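Local coordinates for protein CT_858 (Chlamydia trachomatis, PDB 3DOR) that probably acts as a secreted serine endopeptidase (CPAF), carrying a PDZ domain and an S41-type peptidase domain, at residues W381-R395 with V407-R420. Residues are numbered along the deposited sequence; the frame is centred on the assembly and turned at random.
Sequences WLTLLENVDTNVESR and VDLQVAEYLKSFGR. With SO4 (sulfate ion), chain P.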
# COMPACT_ATOMS: atom_id res chain seq x y z
N TRP B 381 -12.10 8.88 12.63
CA TRP B 381 -13.18 8.12 13.26
C TRP B 381 -14.20 9.10 13.84
O TRP B 381 -15.41 8.92 13.71
CB TRP B 381 -12.65 7.24 14.40
CG TRP B 381 -12.02 5.94 13.96
CD1 TRP B 381 -10.73 5.54 14.18
CD2 TRP B 381 -12.66 4.88 13.23
NE1 TRP B 381 -10.53 4.29 13.64
CE2 TRP B 381 -11.69 3.86 13.05
CE3 TRP B 381 -13.95 4.69 12.72
CZ2 TRP B 381 -11.98 2.67 12.37
CZ3 TRP B 381 -14.24 3.51 12.05
CH2 TRP B 381 -13.26 2.51 11.88
N LEU B 382 -13.70 10.15 14.49
CA LEU B 382 -14.57 11.13 15.11
C LEU B 382 -15.39 11.93 14.11
O LEU B 382 -16.58 12.14 14.32
CB LEU B 382 -13.77 12.06 16.03
CG LEU B 382 -13.32 11.41 17.35
CD1 LEU B 382 -12.26 12.27 18.03
CD2 LEU B 382 -14.52 11.23 18.27
N THR B 383 -14.78 12.37 13.01
CA THR B 383 -15.56 13.13 12.03
C THR B 383 -16.57 12.18 11.38
O THR B 383 -17.71 12.55 11.13
CB THR B 383 -14.67 13.78 10.95
OG1 THR B 383 -14.12 12.76 10.10
CG2 THR B 383 -13.55 14.56 11.58
N LEU B 384 -16.14 10.95 11.13
CA LEU B 384 -17.00 9.95 10.50
C LEU B 384 -18.28 9.68 11.31
O LEU B 384 -19.37 9.55 10.75
CB LEU B 384 -16.23 8.64 10.33
CG LEU B 384 -16.75 7.56 9.39
CD1 LEU B 384 -15.86 6.34 9.51
CD2 LEU B 384 -18.18 7.18 9.71
N LEU B 385 -18.15 9.61 12.62
CA LEU B 385 -19.28 9.31 13.49
C LEU B 385 -19.82 10.52 14.22
O LEU B 385 -20.63 10.40 15.13
CB LEU B 385 -18.88 8.25 14.51
CG LEU B 385 -18.24 7.00 13.89
CD1 LEU B 385 -17.67 6.10 14.99
CD2 LEU B 385 -19.28 6.27 13.04
N GLU B 386 -19.37 11.70 13.81
CA GLU B 386 -19.78 12.94 14.43
C GLU B 386 -21.27 13.00 14.77
O GLU B 386 -21.64 13.27 15.92
CB GLU B 386 -19.42 14.11 13.51
CG GLU B 386 -19.44 15.46 14.19
CD GLU B 386 -19.01 16.57 13.26
OE1 GLU B 386 -17.93 16.45 12.65
OE2 GLU B 386 -19.77 17.57 13.13
N ASN B 387 -22.14 12.74 13.79
CA ASN B 387 -23.57 12.82 14.02
C ASN B 387 -24.34 11.51 14.10
O ASN B 387 -25.49 11.43 13.67
CB ASN B 387 -24.22 13.72 12.96
CG ASN B 387 -23.69 15.14 13.02
OD1 ASN B 387 -23.18 15.66 12.03
ND2 ASN B 387 -23.81 15.78 14.18
N VAL B 388 -23.71 10.49 14.67
CA VAL B 388 -24.36 9.19 14.81
C VAL B 388 -24.88 9.08 16.24
O VAL B 388 -24.10 9.08 17.19
CB VAL B 388 -23.37 8.04 14.53
CG1 VAL B 388 -23.99 6.70 14.91
CG2 VAL B 388 -23.00 8.04 13.07
N ASP B 389 -26.20 9.01 16.38
CA ASP B 389 -26.84 8.91 17.69
C ASP B 389 -27.77 7.70 17.78
O ASP B 389 -28.37 7.46 18.82
CB ASP B 389 -27.68 10.16 18.02
CG ASP B 389 -27.10 11.43 17.44
OD1 ASP B 389 -25.90 11.69 17.65
OD2 ASP B 389 -27.86 12.16 16.76
N THR B 390 -27.91 6.96 16.68
CA THR B 390 -28.80 5.80 16.67
C THR B 390 -28.19 4.59 15.97
O THR B 390 -27.16 4.70 15.28
CB THR B 390 -30.12 6.13 15.94
OG1 THR B 390 -29.86 6.24 14.54
CG2 THR B 390 -30.70 7.45 16.44
N ASN B 391 -28.84 3.44 16.14
CA ASN B 391 -28.37 2.22 15.51
C ASN B 391 -28.39 2.34 13.99
O ASN B 391 -27.40 2.01 13.33
CB ASN B 391 -29.23 1.02 15.93
CG ASN B 391 -29.04 0.65 17.39
OD1 ASN B 391 -27.92 0.68 17.90
ND2 ASN B 391 -30.13 0.29 18.05
N VAL B 392 -29.51 2.79 13.43
CA VAL B 392 -29.62 2.92 11.98
C VAL B 392 -28.51 3.83 11.46
O VAL B 392 -27.93 3.59 10.41
CB VAL B 392 -30.99 3.49 11.55
CG1 VAL B 392 -31.07 3.56 10.04
CG2 VAL B 392 -32.11 2.62 12.09
N GLU B 393 -28.23 4.88 12.22
CA GLU B 393 -27.18 5.84 11.86
C GLU B 393 -25.83 5.13 11.83
O GLU B 393 -25.02 5.33 10.93
CB GLU B 393 -27.16 6.97 12.88
CG GLU B 393 -27.44 8.34 12.29
CD GLU B 393 -28.41 9.14 13.12
OE1 GLU B 393 -29.48 9.50 12.59
OE2 GLU B 393 -28.12 9.42 14.31
N SER B 394 -25.58 4.30 12.84
CA SER B 394 -24.33 3.56 12.92
C SER B 394 -24.18 2.64 11.71
O SER B 394 -23.13 2.60 11.07
CB SER B 394 -24.32 2.73 14.21
OG SER B 394 -24.47 3.56 15.34
N ARG B 395 -25.23 1.89 11.40
CA ARG B 395 -25.18 0.98 10.26
C ARG B 395 -24.94 1.71 8.95
O ARG B 395 -24.27 1.19 8.06
CB ARG B 395 -26.47 0.16 10.18
CG ARG B 395 -26.49 -1.04 11.10
CD ARG B 395 -27.83 -1.76 11.02
NE ARG B 395 -28.64 -1.50 12.20
CZ ARG B 395 -29.90 -1.10 12.17
NH1 ARG B 395 -30.51 -0.91 11.01
NH2 ARG B 395 -30.55 -0.89 13.31
N VAL B 407 -22.77 -4.22 13.67
CA VAL B 407 -22.65 -2.80 13.97
C VAL B 407 -23.82 -2.30 14.81
O VAL B 407 -24.99 -2.58 14.52
CB VAL B 407 -22.52 -1.94 12.68
CG1 VAL B 407 -22.68 -0.45 13.00
CG2 VAL B 407 -21.14 -2.19 12.05
N ASP B 408 -23.48 -1.54 15.85
CA ASP B 408 -24.41 -0.99 16.83
C ASP B 408 -24.07 0.46 17.14
O ASP B 408 -23.07 0.98 16.68
CB ASP B 408 -24.27 -1.77 18.14
CG ASP B 408 -25.54 -2.40 18.56
OD1 ASP B 408 -25.55 -3.08 19.61
OD2 ASP B 408 -26.54 -2.22 17.83
N LEU B 409 -24.91 1.09 17.96
CA LEU B 409 -24.64 2.45 18.40
C LEU B 409 -23.47 2.25 19.37
O LEU B 409 -22.56 3.07 19.47
CB LEU B 409 -25.84 3.03 19.15
CG LEU B 409 -26.24 4.50 18.92
CD1 LEU B 409 -26.99 4.98 20.16
CD2 LEU B 409 -25.03 5.38 18.67
N GLN B 410 -23.51 1.12 20.08
CA GLN B 410 -22.47 0.76 21.04
C GLN B 410 -21.13 0.72 20.32
O GLN B 410 -20.11 1.17 20.84
CB GLN B 410 -22.77 -0.61 21.66
CG GLN B 410 -21.67 -1.15 22.58
CD GLN B 410 -21.25 -0.14 23.66
OE1 GLN B 410 -20.59 0.87 23.37
NE2 GLN B 410 -21.64 -0.41 24.90
N VAL B 411 -21.14 0.17 19.11
CA VAL B 411 -19.94 0.07 18.30
C VAL B 411 -19.48 1.47 17.91
O VAL B 411 -18.29 1.79 18.02
CB VAL B 411 -20.20 -0.80 17.05
CG1 VAL B 411 -19.05 -0.67 16.07
CG2 VAL B 411 -20.37 -2.26 17.48
N ALA B 412 -20.42 2.31 17.48
CA ALA B 412 -20.09 3.68 17.09
C ALA B 412 -19.49 4.40 18.29
O ALA B 412 -18.49 5.10 18.16
CB ALA B 412 -21.34 4.41 16.58
N GLU B 413 -20.10 4.22 19.46
CA GLU B 413 -19.60 4.86 20.67
C GLU B 413 -18.21 4.36 21.04
O GLU B 413 -17.40 5.13 21.55
CB GLU B 413 -20.57 4.64 21.83
CG GLU B 413 -21.89 5.39 21.67
CD GLU B 413 -21.68 6.88 21.43
OE1 GLU B 413 -20.89 7.49 22.18
OE2 GLU B 413 -22.30 7.44 20.49
N TYR B 414 -17.94 3.08 20.79
CA TYR B 414 -16.62 2.53 21.09
C TYR B 414 -15.59 3.20 20.19
O TYR B 414 -14.52 3.60 20.65
CB TYR B 414 -16.57 1.02 20.83
CG TYR B 414 -17.08 0.15 21.96
CD1 TYR B 414 -17.62 -1.10 21.70
CD2 TYR B 414 -16.97 0.56 23.30
CE1 TYR B 414 -18.05 -1.94 22.72
CE2 TYR B 414 -17.40 -0.28 24.34
CZ TYR B 414 -17.93 -1.53 24.03
OH TYR B 414 -18.35 -2.39 25.03
N LEU B 415 -15.91 3.31 18.91
CA LEU B 415 -15.01 3.92 17.94
C LEU B 415 -14.71 5.39 18.28
O LEU B 415 -13.57 5.84 18.13
CB LEU B 415 -15.60 3.80 16.53
CG LEU B 415 -15.66 2.36 15.99
CD1 LEU B 415 -16.50 2.31 14.72
CD2 LEU B 415 -14.26 1.85 15.73
N LYS B 416 -15.72 6.12 18.75
CA LYS B 416 -15.50 7.51 19.13
C LYS B 416 -14.64 7.58 20.38
O LYS B 416 -13.77 8.44 20.50
CB LYS B 416 -16.84 8.21 19.35
CG LYS B 416 -17.47 8.63 18.05
CD LYS B 416 -18.97 8.49 18.04
CE LYS B 416 -19.67 9.52 18.88
NZ LYS B 416 -21.13 9.52 18.56
N SER B 417 -14.86 6.65 21.30
CA SER B 417 -14.08 6.60 22.53
C SER B 417 -12.62 6.33 22.16
O SER B 417 -11.69 6.90 22.73
CB SER B 417 -14.62 5.50 23.45
OG SER B 417 -13.77 5.33 24.56
N PHE B 418 -12.41 5.46 21.17
CA PHE B 418 -11.07 5.14 20.72
C PHE B 418 -10.36 6.41 20.24
O PHE B 418 -9.21 6.67 20.61
CB PHE B 418 -11.13 4.13 19.56
CG PHE B 418 -9.79 3.86 18.92
CD1 PHE B 418 -8.91 2.95 19.47
CD2 PHE B 418 -9.42 4.55 17.76
CE1 PHE B 418 -7.67 2.70 18.89
CE2 PHE B 418 -8.18 4.31 17.17
CZ PHE B 418 -7.30 3.39 17.74
N GLY B 419 -11.03 7.17 19.39
CA GLY B 419 -10.44 8.40 18.88
C GLY B 419 -10.03 9.34 20.00
O GLY B 419 -8.91 9.86 20.01
N ARG B 420 -10.94 9.57 20.95
CA ARG B 420 -10.64 10.45 22.07
C ARG B 420 -9.45 10.00 22.89
O ARG B 420 -8.63 10.83 23.29
CB ARG B 420 -11.84 10.57 23.00
CG ARG B 420 -13.08 11.16 22.38
CD ARG B 420 -14.20 11.13 23.39
NE ARG B 420 -15.50 11.11 22.73
CZ ARG B 420 -16.44 10.22 22.98
NH1 ARG B 420 -16.23 9.27 23.88
NH2 ARG B 420 -17.60 10.28 22.33
S SO4 P . -13.71 8.29 26.72
O1 SO4 P . -12.68 7.23 27.00
O2 SO4 P . -14.89 7.65 26.05
O3 SO4 P . -14.21 8.93 27.99
O4 SO4 P . -13.06 9.33 25.87
O HOH W 1 -26.45 -0.22 20.57
O HOH W 2 -27.78 -1.83 14.63
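Three helices of the S41 peptidase region meet here: the end of helix 372-384 and the start of helix 391-398 both pack on helix 409-428. At one end of the contact Leu415 lies over one face of the Trp381 ring, its CD2 3.9 Å from the centroid of the six-membered ring and almost on the ring normal, a CH-pi contact. Phe418 approaches the five-membered ring obliquely, CD2 to Trp381 CD1 at 3.9 Å, with the two planes nearly perpendicular. Leu398, at the far end of helix 391-398, and Met402 of strand 401-402 also touch Trp381 and help to enclose the indole. One turn on, Leu385 CD1 presses tightly on Leu415 CB at 3.5 Å, while the bent chain of Lys416 runs past Leu385 CB. These bends, at chi2 and chi3, bring NZ to within 3.1 Å of Glu413 OE2, a salt bridge within the same helix that reaches the syn side of OE2 from out of the carboxylate plane.

Between the two helices of 381-395, a type I turn from Leu385 to Val388 leads into the loop over which Leu409 and Ala412 pack, Val388 CG1 resting on Ala412 CB. The short segments 391-395 and 409-420 cross at 64°, their axes 8.6 Å apart at the closest approach. Here Leu409 N donates to Asn391 OD1 at 3.0 Å, in the carbonyl plane although bent at hydrogen (138°), so the amide of Asn391 takes up the first N-H of helix 409-428; Asp408, at the N-cap position, makes no capping bond of its own. Water 1 donates to the same OD1 and accepts from Gln410 N. One turn along from Thr390, Ser394 OG (chi1 -58°) donates to Thr390 O from above the carbonyl plane, on the face opposite to the one Ser394 N uses, and packs against Leu409 CA and Ala412 CB.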